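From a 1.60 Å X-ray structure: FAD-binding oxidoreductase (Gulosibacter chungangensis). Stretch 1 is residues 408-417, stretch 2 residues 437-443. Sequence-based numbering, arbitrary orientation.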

# COMPACT_ATOMS: atom_id res chain seq x y z
N ASP A 408 -18.80 4.00 20.71
CA ASP A 408 -17.82 5.12 20.61
C ASP A 408 -18.30 6.09 19.50
O ASP A 408 -18.12 7.31 19.68
CB ASP A 408 -16.40 4.67 20.31
CG ASP A 408 -15.80 3.76 21.39
OD1 ASP A 408 -14.80 3.06 21.05
OD2 ASP A 408 -16.36 3.76 22.53
N ALA A 409 -18.88 5.60 18.41
CA ALA A 409 -19.39 6.46 17.33
C ALA A 409 -20.40 7.42 17.94
O ALA A 409 -20.28 8.62 17.71
CB ALA A 409 -19.98 5.67 16.19
N ALA A 410 -21.38 6.89 18.70
CA ALA A 410 -22.47 7.70 19.30
C ALA A 410 -21.88 8.71 20.26
O ALA A 410 -22.38 9.82 20.31
CB ALA A 410 -23.49 6.82 19.95
N LYS A 411 -20.84 8.35 21.01
CA LYS A 411 -20.25 9.30 21.98
C LYS A 411 -19.56 10.41 21.20
O LYS A 411 -19.74 11.60 21.58
CB LYS A 411 -19.28 8.65 22.97
N GLN A 412 -18.79 10.08 20.17
CA GLN A 412 -18.17 11.09 19.29
C GLN A 412 -19.25 12.01 18.73
O GLN A 412 -19.07 13.23 18.78
CB GLN A 412 -17.44 10.44 18.14
CG GLN A 412 -16.10 9.89 18.55
CD GLN A 412 -15.18 9.90 17.36
OE1 GLN A 412 -14.65 10.96 16.96
NE2 GLN A 412 -15.00 8.74 16.78
N TYR A 413 -20.35 11.45 18.22
CA TYR A 413 -21.46 12.28 17.69
C TYR A 413 -21.98 13.24 18.76
O TYR A 413 -22.07 14.44 18.49
CB TYR A 413 -22.63 11.43 17.20
CG TYR A 413 -23.72 12.22 16.52
CD1 TYR A 413 -23.44 12.91 15.36
CD2 TYR A 413 -25.02 12.31 17.00
CE1 TYR A 413 -24.40 13.62 14.65
CE2 TYR A 413 -26.00 13.04 16.31
CZ TYR A 413 -25.70 13.67 15.11
OH TYR A 413 -26.62 14.37 14.32
N GLU A 414 -22.37 12.70 19.92
CA GLU A 414 -22.97 13.52 21.02
C GLU A 414 -21.97 14.59 21.46
O GLU A 414 -22.36 15.73 21.60
CB GLU A 414 -23.43 12.65 22.19
CG GLU A 414 -24.70 11.87 21.85
CD GLU A 414 -25.91 12.73 21.45
OE1 GLU A 414 -26.75 12.26 20.63
OE2 GLU A 414 -26.01 13.88 21.97
N ASP A 415 -20.72 14.23 21.66
CA ASP A 415 -19.68 15.20 22.09
C ASP A 415 -19.52 16.28 21.02
O ASP A 415 -19.32 17.45 21.38
CB ASP A 415 -18.33 14.51 22.33
CG ASP A 415 -18.27 13.67 23.61
OD1 ASP A 415 -19.19 13.76 24.42
OD2 ASP A 415 -17.29 12.94 23.77
N THR A 416 -19.49 15.90 19.74
CA THR A 416 -19.22 16.88 18.65
C THR A 416 -20.45 17.78 18.50
O THR A 416 -20.27 18.95 18.24
CB THR A 416 -18.76 16.18 17.37
OG1 THR A 416 -17.61 15.40 17.64
CG2 THR A 416 -18.41 17.12 16.23
N LYS A 417 -21.66 17.23 18.61
CA LYS A 417 -22.91 18.04 18.61
C LYS A 417 -22.83 19.08 19.72
O LYS A 417 -23.14 20.23 19.47
CB LYS A 417 -24.11 17.11 18.80
CG LYS A 417 -25.46 17.71 18.48
CD LYS A 417 -26.50 16.64 18.28
CE LYS A 417 -26.58 15.74 19.49
NZ LYS A 417 -27.85 14.97 19.49
N GLU A 437 -11.38 -0.07 9.98
CA GLU A 437 -11.18 1.19 10.73
C GLU A 437 -12.45 2.00 10.63
O GLU A 437 -13.18 1.85 9.61
CB GLU A 437 -9.93 1.92 10.24
CG GLU A 437 -10.11 2.83 9.05
CD GLU A 437 -10.40 2.25 7.69
OE1 GLU A 437 -10.73 1.04 7.60
OE2 GLU A 437 -10.41 3.04 6.73
N MET A 438 -12.67 2.87 11.62
CA MET A 438 -13.84 3.77 11.60
C MET A 438 -13.33 5.20 11.48
O MET A 438 -12.48 5.64 12.24
CB MET A 438 -14.71 3.60 12.85
CG MET A 438 -16.06 4.39 12.79
SD MET A 438 -17.07 3.92 14.20
CE MET A 438 -16.18 4.78 15.51
N HIS A 439 -13.89 5.92 10.51
CA HIS A 439 -13.77 7.38 10.38
C HIS A 439 -15.01 8.09 10.90
O HIS A 439 -16.16 7.67 10.63
CB HIS A 439 -13.56 7.75 8.91
CG HIS A 439 -12.43 7.03 8.28
ND1 HIS A 439 -11.17 7.60 8.17
CD2 HIS A 439 -12.35 5.80 7.71
CE1 HIS A 439 -10.36 6.75 7.56
NE2 HIS A 439 -11.06 5.66 7.27
N HIS A 440 -14.76 9.17 11.61
CA HIS A 440 -15.74 10.21 11.96
C HIS A 440 -15.39 11.42 11.12
O HIS A 440 -14.32 11.99 11.32
CB HIS A 440 -15.77 10.47 13.45
CG HIS A 440 -16.52 11.68 13.83
ND1 HIS A 440 -16.25 12.36 14.99
CD2 HIS A 440 -17.56 12.32 13.23
CE1 HIS A 440 -17.07 13.40 15.10
NE2 HIS A 440 -17.90 13.38 14.03
N ILE A 441 -16.23 11.78 10.16
CA ILE A 441 -16.00 13.03 9.39
C ILE A 441 -16.92 14.13 9.95
O ILE A 441 -18.14 14.00 9.89
CB ILE A 441 -16.26 12.82 7.90
CG1 ILE A 441 -15.55 11.58 7.32
CG2 ILE A 441 -15.93 14.10 7.18
CD1 ILE A 441 -14.11 11.42 7.74
N CYS A 442 -16.34 15.11 10.61
CA CYS A 442 -17.01 16.33 11.11
C CYS A 442 -16.75 17.40 10.07
O CYS A 442 -15.59 17.86 9.92
CB CYS A 442 -16.51 16.69 12.49
SG CYS A 442 -17.09 18.32 13.02
N LEU A 443 -17.77 17.69 9.30
CA LEU A 443 -17.76 18.78 8.30
C LEU A 443 -18.54 19.91 8.92
O LEU A 443 -19.79 19.90 8.93
CB LEU A 443 -18.39 18.24 7.03
CG LEU A 443 -18.28 19.12 5.80
CD1 LEU A 443 -18.63 18.29 4.56
CD2 LEU A 443 -19.16 20.35 5.89
O HOH W 1 -13.27 7.91 14.64

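A helix and a strand that run nearly parallel usually meet through greasy side chains, yet the center of this contact is polar: a buried histidine on the strand donates a hydrogen bond to a buried glutamine on the helix. His440 ND1 lies 2.9 Å from Gln412 OE1, with an N-H...acceptor angle of 155°, so the proton of this ring nitrogen is committed to the amide oxygen. The other ring nitrogen, NE2, is hydrogen-bonded elsewhere in the structure, which leaves neither nitrogen of the buried imidazole without a partner.

Helix 408-417 and strand 438-443 point the same way, their axes 14° apart and 10.1 Å distant at closest approach. No backbone hydrogen bond links the two elements, and the contact is made by side chains reaching across the gap. On the strand the alternation is clear: Met438, His440 and Cys442 direct their CA-to-CB bonds toward the helix, while that of His439 points away. The helix answers with Ala409, Gln412 and Thr416, spaced by three and then four residues so that they fall along one side. The CA-to-CB bonds of Gln412 and Thr416 point toward the strand; that of Ala409 points sideways, yet its CB still touches the strand.

At the N-terminal end, Ala409 CB packs against Met438 SD at 3.9 Å, an apolar contact. The closest CA pairing in this region, Ala409 CA with His440 CA at 7.5 Å, shows that the methionine reaches its alanine from further back along the strand.

In the middle, His440 has more of its surface covered by the other stretch than any other residue. Its chi1 is t, and it presents the edge of its ring to the helix, with Gln412 OE1 and Thr416 OG1 both near the ring plane. An edge-on approach suits a hydrogen bond at ND1, because the N-H bond lies in the plane of the ring. Thr416 OG1 sits 3.3 Å from His440 CE1, placing an oxygen beside a polarized ring carbon. That hydroxyl donates its own hydrogen bond back into the helix, from Thr416 OG1 to Gln412 O at 2.9 Å, so its proton is spent one turn earlier.

The amide of Gln412 is used at both ends. Its oxygen accepts from the histidine. Gln412 NE2 donates to the oxygen of water 1 at 2.9 Å, and that water oxygen donates a weak hydrogen bond to Met438 O at 3.4 Å, tying the helix side chain to the strand backbone.

Toward the C-terminal end the methyl of threonine meets the thiol of cysteine in van der Waals contact, Thr416 CG2 to Cys442 SG at 3.7 Å. Threonine thus touches two successive inward-facing strand residues, its hydroxyl closest to the imidazole and its methyl lying against both the ring and the cysteine sulfur. The rule to read here is that a small contact, 299 Å² with both sides summed, can hold a polar center if its buried groups find partners.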